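Local structure of transcription factor GAMBIF1 (Anopheles gambiae, 1BVO) at residues Glu4-Pro9 with Ser42-Gly47; Gly50-Val55 with Val149-Gln154; Lys81-Val86 with Arg115-Ile120; Val143-Gln148 with Val166-Ile171. The protein probably activates RNA polymerase II transcription by binding specific DNA sequences through the Rel-homology specificity domain, the part present here on DNA. All blocks are in the same frame, centred on the assembly; numbering follows the deposited sequence.

Interaction 1 (Glu4-Pro9 with Ser42-Gly47)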
# COMPACT_ATOMS: atom_id res chain seq x y z
N GLU C 4 -4.66 32.72 22.26
CA GLU C 4 -4.34 31.84 23.37
C GLU C 4 -4.98 30.51 23.08
O GLU C 4 -6.10 30.46 22.56
CB GLU C 4 -4.90 32.40 24.67
CG GLU C 4 -4.65 31.51 25.88
CD GLU C 4 -5.55 31.82 27.05
OE1 GLU C 4 -6.15 32.92 27.09
OE2 GLU C 4 -5.67 30.96 27.94
N ILE C 5 -4.25 29.42 23.30
CA ILE C 5 -4.82 28.11 23.09
C ILE C 5 -5.42 27.67 24.40
O ILE C 5 -4.78 27.01 25.21
CB ILE C 5 -3.77 27.12 22.64
CG1 ILE C 5 -3.11 27.67 21.38
CG2 ILE C 5 -4.39 25.74 22.45
CD1 ILE C 5 -2.30 26.67 20.64
N THR C 6 -6.69 28.01 24.58
CA THR C 6 -7.41 27.72 25.81
C THR C 6 -7.66 26.26 26.16
O THR C 6 -7.83 25.92 27.33
CB THR C 6 -8.70 28.55 25.90
OG1 THR C 6 -9.56 28.23 24.80
CG2 THR C 6 -8.35 30.03 25.86
N GLU C 7 -7.76 25.40 25.15
CA GLU C 7 -7.90 23.99 25.44
C GLU C 7 -7.11 23.32 24.36
O GLU C 7 -7.31 23.56 23.17
CB GLU C 7 -9.35 23.49 25.51
CG GLU C 7 -9.49 21.96 25.37
CD GLU C 7 -9.97 21.24 26.62
OE1 GLU C 7 -11.11 21.45 27.06
OE2 GLU C 7 -9.21 20.41 27.15
N GLN C 8 -6.08 22.65 24.83
CA GLN C 8 -5.13 21.95 24.00
C GLN C 8 -5.62 20.61 23.56
O GLN C 8 -6.33 19.91 24.28
CB GLN C 8 -3.84 21.78 24.78
CG GLN C 8 -3.09 23.05 24.96
CD GLN C 8 -2.18 23.34 23.81
OE1 GLN C 8 -2.10 22.58 22.84
NE2 GLN C 8 -1.48 24.47 23.89
N PRO C 9 -5.21 20.21 22.36
CA PRO C 9 -5.61 18.92 21.85
C PRO C 9 -5.04 17.82 22.71
O PRO C 9 -3.92 17.92 23.24
CB PRO C 9 -5.02 18.90 20.44
CG PRO C 9 -3.86 19.86 20.53
CD PRO C 9 -4.43 20.96 21.37
N SER C 42 -9.56 24.72 21.66
CA SER C 42 -10.13 26.02 21.48
C SER C 42 -9.13 27.14 21.66
O SER C 42 -8.11 26.98 22.34
CB SER C 42 -11.36 26.21 22.38
OG SER C 42 -11.21 25.58 23.64
N ILE C 43 -9.34 28.20 20.91
CA ILE C 43 -8.47 29.36 20.96
C ILE C 43 -9.30 30.56 21.40
O ILE C 43 -10.54 30.50 21.46
CB ILE C 43 -7.80 29.63 19.60
CG1 ILE C 43 -8.86 29.90 18.53
CG2 ILE C 43 -6.92 28.45 19.21
CD1 ILE C 43 -8.29 30.47 17.26
N GLN C 44 -8.60 31.65 21.68
CA GLN C 44 -9.21 32.86 22.17
C GLN C 44 -8.31 34.01 21.78
O GLN C 44 -7.14 34.02 22.15
CB GLN C 44 -9.26 32.77 23.69
CG GLN C 44 -10.58 33.09 24.33
CD GLN C 44 -10.85 34.57 24.38
OE1 GLN C 44 -9.95 35.38 24.66
NE2 GLN C 44 -12.09 34.94 24.15
N VAL C 45 -8.81 34.95 21.01
CA VAL C 45 -7.99 36.09 20.64
C VAL C 45 -8.03 37.10 21.76
O VAL C 45 -9.03 37.20 22.47
CB VAL C 45 -8.47 36.76 19.35
CG1 VAL C 45 -7.63 37.97 19.03
CG2 VAL C 45 -8.43 35.76 18.21
N HIS C 46 -6.93 37.80 21.96
CA HIS C 46 -6.87 38.83 22.98
C HIS C 46 -6.45 40.11 22.31
O HIS C 46 -5.87 40.09 21.23
CB HIS C 46 -5.83 38.48 24.04
CG HIS C 46 -6.17 37.27 24.85
ND1 HIS C 46 -7.05 37.31 25.92
CD2 HIS C 46 -5.72 36.00 24.78
CE1 HIS C 46 -7.11 36.11 26.47
NE2 HIS C 46 -6.32 35.30 25.80
N GLY C 47 -6.71 41.22 22.97
CA GLY C 47 -6.35 42.52 22.45
C GLY C 47 -7.18 43.03 21.28
O GLY C 47 -6.92 44.14 20.81
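The carboxylate of Glu4 meets the imidazole of His46 at the ring's edge, and the two planes are nearly coplanar, only 12° apart. NE2 of His46 donates to Glu4 OE1 over 2.7 Å, arriving on the anti lone pair of that oxygen, while Glu4 CB lies at the same ring edge. Over one face of the His46 ring stands Gln44 OE1, offset toward the rim. The ring of Tyr2 also stacks with that of His46. Glu4 gets there with CG anti to its backbone N (chi1 178°) and the rest of the chain extended.

Behind these side chains the backbones run antiparallel. Glu4 N donates to Gln44 O at 2.8 Å, and the return bond from Gln44 N is weak. The carbonyl oxygen of Ser42 is gripped more than once: Glu7 N reaches it at 3.2 Å, and Thr6 OG1 adds a weak bond at 3.1 Å. Ser42 N in turn gives its hydrogen to Glu7 O, 2.9 Å away. The methyl CG2 of Thr6 rests on Gln44 CB at 3.6 Å. Glu7 sends its carboxylate away from strand 42-46, to the backbone N of Asn32.

Ile5 and Ile43 turn their side chains the other way, onto Phe147 of the five-stranded sheet. Strand 42-46 has strand 2-7 on one flank and strand 94-96 on the other, in the smaller sheet of the immunoglobulin-like Rel-homology fold. With both Thr6 and Glu7 facing Ser42, the pairing slips by one residue, which is a classic beta bulge.

Interaction 2 (Gly50-Val55 with Val149-Gln154)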
# COMPACT_ATOMS: atom_id res chain seq x y z
N GLY C 50 -13.55 42.07 16.77
CA GLY C 50 -13.96 42.39 15.43
C GLY C 50 -13.92 41.12 14.63
O GLY C 50 -13.86 40.03 15.18
N ARG C 51 -13.99 41.27 13.32
CA ARG C 51 -13.96 40.14 12.39
C ARG C 51 -12.57 39.53 12.44
O ARG C 51 -11.57 40.26 12.52
CB ARG C 51 -14.15 40.62 10.95
CG ARG C 51 -15.36 41.47 10.70
CD ARG C 51 -16.63 40.69 10.63
NE ARG C 51 -16.68 39.67 9.57
CZ ARG C 51 -16.65 39.89 8.26
NH1 ARG C 51 -16.52 41.12 7.78
NH2 ARG C 51 -16.88 38.87 7.43
N ALA C 52 -12.50 38.20 12.34
CA ALA C 52 -11.22 37.52 12.33
C ALA C 52 -11.39 36.05 12.03
O ALA C 52 -12.15 35.35 12.68
CB ALA C 52 -10.48 37.71 13.64
N VAL C 53 -10.66 35.60 11.03
CA VAL C 53 -10.72 34.22 10.63
C VAL C 53 -9.51 33.49 11.18
O VAL C 53 -8.57 34.12 11.70
CB VAL C 53 -10.80 34.10 9.11
CG1 VAL C 53 -12.07 34.77 8.62
CG2 VAL C 53 -9.59 34.77 8.47
N VAL C 54 -9.55 32.17 11.13
CA VAL C 54 -8.44 31.38 11.61
C VAL C 54 -8.19 30.24 10.65
O VAL C 54 -9.12 29.63 10.11
CB VAL C 54 -8.71 30.83 13.02
CG1 VAL C 54 -9.71 29.68 12.98
CG2 VAL C 54 -7.41 30.39 13.68
N VAL C 55 -6.92 30.02 10.38
CA VAL C 55 -6.47 28.95 9.50
C VAL C 55 -5.74 27.96 10.37
O VAL C 55 -4.80 28.31 11.10
CB VAL C 55 -5.48 29.45 8.45
CG1 VAL C 55 -4.94 28.28 7.63
CG2 VAL C 55 -6.15 30.47 7.55
N VAL C 149 -4.09 33.27 12.85
CA VAL C 149 -5.24 34.14 12.93
C VAL C 149 -5.02 35.39 12.09
O VAL C 149 -3.90 35.92 12.03
CB VAL C 149 -5.59 34.48 14.40
CG1 VAL C 149 -6.40 35.77 14.48
CG2 VAL C 149 -6.38 33.34 15.02
N PHE C 150 -6.08 35.83 11.41
CA PHE C 150 -6.03 37.03 10.59
C PHE C 150 -7.17 37.97 10.95
O PHE C 150 -8.35 37.59 10.95
CB PHE C 150 -6.16 36.70 9.10
CG PHE C 150 -5.07 35.82 8.55
CD1 PHE C 150 -3.82 36.35 8.19
CD2 PHE C 150 -5.30 34.47 8.33
CE1 PHE C 150 -2.84 35.55 7.61
CE2 PHE C 150 -4.32 33.65 7.76
CZ PHE C 150 -3.08 34.19 7.40
N LEU C 151 -6.82 39.20 11.31
CA LEU C 151 -7.78 40.23 11.65
C LEU C 151 -8.29 40.89 10.39
O LEU C 151 -7.58 40.91 9.38
CB LEU C 151 -7.10 41.28 12.50
CG LEU C 151 -6.46 40.60 13.70
CD1 LEU C 151 -6.13 41.64 14.72
CD2 LEU C 151 -7.44 39.58 14.28
N GLU C 152 -9.53 41.39 10.42
CA GLU C 152 -10.09 42.08 9.26
C GLU C 152 -9.15 43.29 9.12
O GLU C 152 -8.65 43.79 10.13
CB GLU C 152 -11.54 42.53 9.52
CG GLU C 152 -12.29 42.98 8.25
CD GLU C 152 -13.66 43.61 8.51
OE1 GLU C 152 -13.94 44.09 9.63
OE2 GLU C 152 -14.48 43.67 7.56
N GLY C 153 -8.89 43.74 7.90
CA GLY C 153 -7.95 44.85 7.74
C GLY C 153 -8.48 46.26 7.90
O GLY C 153 -8.67 46.77 9.00
N GLN C 154 -8.58 46.92 6.77
CA GLN C 154 -9.10 48.28 6.65
C GLN C 154 -9.93 48.13 5.38
O GLN C 154 -10.91 48.84 5.16
CB GLN C 154 -7.93 49.27 6.50
CG GLN C 154 -8.28 50.65 6.00
CD GLN C 154 -8.43 50.66 4.50
OE1 GLN C 154 -9.48 51.02 3.97
NE2 GLN C 154 -7.39 50.19 3.80
O HOH W 1 -13.81 44.02 12.29
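Val53 and Phe150 form the hydrogen-bonded pair at the middle of this antiparallel ladder, which joins strands 52-59 and 142-152 inside the five-stranded sheet of the immunoglobulin-like Rel-homology domain. The non-hydrogen-bonded pairs Ala52-Leu151 and Val54-Val149 flank it.

On the face carrying those two pairs, a large side chain meets a small one where Leu151 leans its CD2 against the single methyl of Ala52, CB to CD2 being 3.6 Å. Next along, Val54 CG2 and Val149 CG2 meet methyl to methyl at 3.4 Å, and Ile43 of the other sheet comes down on both valines.

The other face belongs to Phe150. Val55 pushes CG2 against the rim of the ring, in its plane and 3.7 Å from Phe150 CE2. Val53 CG2 fits beside the root of the same side chain, 4.0 Å from Phe150 CB.

At the Arg51-Glu152 end, where strand 52-59 is about to begin, the contact turns polar. Arg51 bends at chi2 and chi3, and its NH1 makes a salt bridge of 3.3 Å to Glu152 OE2, with the guanidinium and carboxylate planes 76° apart. Both groups have second partners: Arg51 NE pairs with Glu87, and Glu152 OE2 accepts from Gly157 N. One water closes the corner, accepting from Arg51 N at 2.9 Å and donating to Glu152 OE1 at 2.7 Å.

Interaction 3 (Lys81-Val86 with Arg115-Ile120)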
# COMPACT_ATOMS: atom_id res chain seq x y z
N LYS C 81 -8.57 21.21 1.15
CA LYS C 81 -7.18 20.99 0.80
C LYS C 81 -6.29 20.77 2.04
O LYS C 81 -5.18 21.31 2.14
CB LYS C 81 -6.67 22.13 -0.09
CG LYS C 81 -6.97 21.97 -1.58
CD LYS C 81 -5.66 21.94 -2.36
CE LYS C 81 -5.84 21.84 -3.88
NZ LYS C 81 -6.06 20.44 -4.37
N GLY C 82 -6.80 19.97 2.97
CA GLY C 82 -6.08 19.63 4.19
C GLY C 82 -5.91 20.78 5.16
O GLY C 82 -5.40 20.62 6.28
N VAL C 83 -6.31 21.95 4.70
CA VAL C 83 -6.21 23.14 5.49
C VAL C 83 -7.61 23.45 5.87
O VAL C 83 -8.55 23.25 5.11
CB VAL C 83 -5.63 24.26 4.67
CG1 VAL C 83 -5.89 25.61 5.32
CG2 VAL C 83 -4.14 24.03 4.53
N CYS C 84 -7.76 23.98 7.06
CA CYS C 84 -9.08 24.23 7.56
C CYS C 84 -9.20 25.68 8.02
O CYS C 84 -8.53 26.09 8.96
CB CYS C 84 -9.32 23.24 8.68
SG CYS C 84 -10.79 23.48 9.56
N THR C 85 -10.15 26.38 7.41
CA THR C 85 -10.36 27.80 7.66
C THR C 85 -11.76 28.16 8.19
O THR C 85 -12.75 27.91 7.52
CB THR C 85 -10.19 28.56 6.32
OG1 THR C 85 -9.25 27.86 5.50
CG2 THR C 85 -9.71 29.99 6.55
N VAL C 86 -11.84 28.80 9.36
CA VAL C 86 -13.14 29.21 9.91
C VAL C 86 -13.10 30.64 10.48
O VAL C 86 -12.06 31.11 10.93
CB VAL C 86 -13.65 28.25 11.03
CG1 VAL C 86 -13.89 26.87 10.47
CG2 VAL C 86 -12.69 28.22 12.20
N ARG C 115 3.55 19.24 -1.85
CA ARG C 115 3.54 19.95 -3.12
C ARG C 115 2.30 20.84 -3.05
O ARG C 115 2.41 22.06 -3.14
CB ARG C 115 3.42 18.93 -4.28
CG ARG C 115 3.66 19.49 -5.69
CD ARG C 115 2.85 18.74 -6.74
NE ARG C 115 1.67 19.50 -7.18
CZ ARG C 115 0.41 19.06 -7.13
NH1 ARG C 115 0.13 17.85 -6.65
NH2 ARG C 115 -0.58 19.86 -7.55
N LEU C 116 1.16 20.22 -2.75
CA LEU C 116 -0.12 20.94 -2.64
C LEU C 116 -0.18 22.00 -1.54
O LEU C 116 -0.73 23.08 -1.76
CB LEU C 116 -1.29 19.95 -2.51
CG LEU C 116 -1.67 19.16 -3.77
CD1 LEU C 116 -2.55 17.97 -3.43
CD2 LEU C 116 -2.37 20.09 -4.76
N ARG C 117 0.37 21.71 -0.36
CA ARG C 117 0.35 22.69 0.73
C ARG C 117 1.00 23.98 0.20
O ARG C 117 0.52 25.07 0.48
CB ARG C 117 1.09 22.14 1.97
CG ARG C 117 0.93 22.98 3.27
CD ARG C 117 -0.47 22.89 3.88
NE ARG C 117 -0.98 21.51 3.95
CZ ARG C 117 -0.59 20.60 4.84
NH1 ARG C 117 0.30 20.92 5.77
NH2 ARG C 117 -1.07 19.35 4.75
N GLN C 118 2.01 23.83 -0.66
CA GLN C 118 2.71 24.98 -1.25
C GLN C 118 1.82 25.80 -2.20
O GLN C 118 1.83 27.03 -2.14
CB GLN C 118 3.99 24.53 -1.98
CG GLN C 118 4.86 25.70 -2.51
CD GLN C 118 6.20 25.27 -3.12
OE1 GLN C 118 7.26 25.72 -2.68
NE2 GLN C 118 6.15 24.44 -4.17
N GLU C 119 1.07 25.12 -3.07
CA GLU C 119 0.15 25.73 -4.05
C GLU C 119 -0.84 26.60 -3.26
O GLU C 119 -0.98 27.80 -3.50
CB GLU C 119 -0.61 24.61 -4.82
CG GLU C 119 -0.60 24.69 -6.39
CD GLU C 119 -1.30 23.51 -7.12
OE1 GLU C 119 -2.54 23.34 -6.97
OE2 GLU C 119 -0.61 22.75 -7.85
N ILE C 120 -1.46 25.99 -2.25
CA ILE C 120 -2.41 26.61 -1.35
C ILE C 120 -1.78 27.86 -0.69
O ILE C 120 -2.49 28.78 -0.27
CB ILE C 120 -2.74 25.58 -0.23
CG1 ILE C 120 -4.22 25.26 -0.14
CG2 ILE C 120 -2.29 26.06 1.09
CD1 ILE C 120 -4.48 24.33 1.04
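Arg117 places CG anti to its backbone N (chi1 -170°); chi2 (70°) turns CD to 3.9 Å from Val83 CG2, and the bend at chi3 (47°) then turns NE. Val83 sets that CG2 beside its own backbone N, where it also touches Ile120 CD1 at 3.5 Å; the two side chains pass each other antiparallel. The tip of Ile120 continues to Lys81, packing CD1 against Lys81 CB. Beyond CB the lysine chain bends at chi2 and again at chi4, crossing Leu116 at about a right angle, with NZ 3.7 Å from Leu116 CD2.

No hydrogen bond spans the two segments; the contact is mostly van der Waals, methyls against aliphatic chains. The guanidinium of Arg117 is nonetheless well engaged: NH1 donates to His69 O and NH2 to His71 O. One turn apart on the helix, Arg115 NH2 and Glu119 OE2 form a salt bridge at 2.9 Å. Glu119 OE1 lies 5.2 Å from Lys81 NZ, where the opposite charges may still attract weakly.

Cys84, just past the contact, is tied by a disulfide to Cys79. Strand 83-87 runs between strands 79-80 and 52-59, and residues 115-120 of the helix lie against the 81-82 turn and the start of that strand, with Val122 touching both Val83 and Arg117.

Interaction 4 (Val143-Gln148 with Val166-Ile171)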
# COMPACT_ATOMS: atom_id res chain seq x y z
N VAL C 143 2.16 15.48 15.07
CA VAL C 143 1.88 16.74 14.41
C VAL C 143 1.52 17.72 15.49
O VAL C 143 1.45 17.38 16.66
CB VAL C 143 0.60 16.67 13.55
CG1 VAL C 143 0.81 15.81 12.32
CG2 VAL C 143 -0.55 16.11 14.39
N ARG C 144 1.30 18.94 15.08
CA ARG C 144 0.83 19.97 15.98
C ARG C 144 -0.13 20.76 15.08
O ARG C 144 0.01 20.77 13.85
CB ARG C 144 1.93 20.90 16.45
CG ARG C 144 3.07 20.29 17.21
CD ARG C 144 4.00 21.44 17.57
NE ARG C 144 5.29 21.07 18.12
CZ ARG C 144 5.60 21.17 19.40
NH1 ARG C 144 4.71 21.63 20.27
NH2 ARG C 144 6.82 20.83 19.81
N LEU C 145 -1.16 21.32 15.69
CA LEU C 145 -2.13 22.11 14.96
C LEU C 145 -1.56 23.51 14.95
O LEU C 145 -1.05 24.00 15.97
CB LEU C 145 -3.47 22.10 15.70
CG LEU C 145 -4.10 20.71 15.83
CD1 LEU C 145 -5.32 20.77 16.72
CD2 LEU C 145 -4.44 20.18 14.46
N CYS C 146 -1.62 24.16 13.80
CA CYS C 146 -1.13 25.52 13.71
C CYS C 146 -2.32 26.46 13.53
O CYS C 146 -3.17 26.23 12.66
CB CYS C 146 -0.17 25.69 12.56
SG CYS C 146 0.73 27.26 12.65
N PHE C 147 -2.41 27.48 14.38
CA PHE C 147 -3.51 28.41 14.29
C PHE C 147 -3.02 29.76 13.80
O PHE C 147 -2.41 30.51 14.55
CB PHE C 147 -4.20 28.57 15.64
CG PHE C 147 -4.74 27.28 16.22
CD1 PHE C 147 -6.00 26.83 15.90
CD2 PHE C 147 -3.96 26.52 17.08
CE1 PHE C 147 -6.49 25.64 16.42
CE2 PHE C 147 -4.43 25.33 17.60
CZ PHE C 147 -5.71 24.88 17.28
N GLN C 148 -3.25 30.06 12.53
CA GLN C 148 -2.85 31.36 12.02
C GLN C 148 -4.09 32.22 12.04
O GLN C 148 -5.06 31.92 11.31
CB GLN C 148 -2.37 31.30 10.59
CG GLN C 148 -1.02 30.74 10.40
CD GLN C 148 -0.81 30.52 8.97
OE1 GLN C 148 -1.40 29.60 8.38
NE2 GLN C 148 -0.05 31.42 8.34
N VAL C 166 0.54 30.44 16.20
CA VAL C 166 0.67 29.86 17.52
C VAL C 166 0.56 28.36 17.28
O VAL C 166 -0.25 27.89 16.46
CB VAL C 166 -0.40 30.43 18.47
CG1 VAL C 166 -0.73 29.46 19.56
CG2 VAL C 166 0.14 31.72 19.07
N VAL C 167 1.43 27.63 17.95
CA VAL C 167 1.49 26.20 17.77
C VAL C 167 1.01 25.49 19.04
O VAL C 167 1.16 26.02 20.15
CB VAL C 167 2.91 25.81 17.31
CG1 VAL C 167 3.45 24.62 18.05
CG2 VAL C 167 2.92 25.60 15.81
N SER C 168 0.29 24.39 18.83
CA SER C 168 -0.29 23.58 19.90
C SER C 168 0.70 22.52 20.35
O SER C 168 1.66 22.19 19.62
CB SER C 168 -1.50 22.83 19.35
OG SER C 168 -1.08 21.82 18.43
N ASP C 169 0.42 21.92 21.49
CA ASP C 169 1.28 20.86 21.98
C ASP C 169 1.19 19.73 20.98
O ASP C 169 0.28 19.70 20.14
CB ASP C 169 0.83 20.39 23.36
CG ASP C 169 0.94 21.50 24.41
OD1 ASP C 169 1.44 22.60 24.07
OD2 ASP C 169 0.53 21.26 25.56
N ILE C 170 2.14 18.80 21.04
CA ILE C 170 2.13 17.72 20.09
C ILE C 170 0.96 16.75 20.21
O ILE C 170 0.48 16.45 21.31
CB ILE C 170 3.45 16.98 20.09
CG1 ILE C 170 4.57 17.98 19.78
CG2 ILE C 170 3.43 15.87 19.04
CD1 ILE C 170 5.94 17.52 20.18
N ILE C 171 0.49 16.31 19.05
CA ILE C 171 -0.58 15.33 18.91
C ILE C 171 0.10 14.11 18.28
O ILE C 171 0.69 14.22 17.19
CB ILE C 171 -1.67 15.81 17.94
CG1 ILE C 171 -2.42 16.99 18.54
CG2 ILE C 171 -2.62 14.68 17.61
CD1 ILE C 171 -3.28 17.69 17.54
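Ser168 OG takes part in two hydrogen bonds: Leu145 N donates to it at 2.8 Å, and the hydroxyl passes its own hydrogen to Asp169 O at 3.0 Å. A chi1 of 70° turns OG toward Leu145 N. The residue lies where the beta hairpin of strands 142-152 and 159-172 shifts its register by one. There the serine hydroxyl stands in as acceptor for Leu145 N, while Ser168 N still donates to Leu145 O.

Regular antiparallel pairing resumes to either side. Toward one end Phe147 N donates to Val166 O at 3.0 Å, answered by a weak bond from Val166 N; toward the other, Ile171 N donates to Val143 O at 2.8 Å and Val143 N returns a bond to Ile171 O.

Arg144 spans the irregular part. Extended from CG to NE, it lays its guanidinium under Ile170, whose CG1 stands 3.4 Å above the centre of one face. At the edge, and in plane, NH1 donates to Ser168 O at 3.2 Å, while NH2 is taken by Lys61 O. Val167 crosses the arginine at about a right angle, its CG1 touching Arg144 CD.

Val166 meets Ile5 of the smaller sheet of the immunoglobulin-like fold, and the ring of Phe147 meets that of Phe97 with the planes at about 45°. Near the other end of the pairing, Ile171 CD1 lies 3.6 Å from Leu145 CG.

Overall arrangement
From the N terminus, interaction 1 closes first, a loop that brings strand 2-7 to strand 42-46. The chain then enters the larger sheet at 52-59, whose start waits until strand 142-152 to complete interaction 2. Within that long excursion falls interaction 3, setting helix 107-120 against strand 83-87, the other neighbour of 52-59. Interaction 4 opens on strand 142-152 before interaction 2 is finished and closes after it, so the two cross and share that strand. Interactions 2 and 4 join three adjacent strands of the larger sheet, and interaction 3 sets the helix on a fourth. Interaction 1 faces that sheet from the smaller one, with Gln8 OE1 probably hydrogen-bonded to Asp169 N.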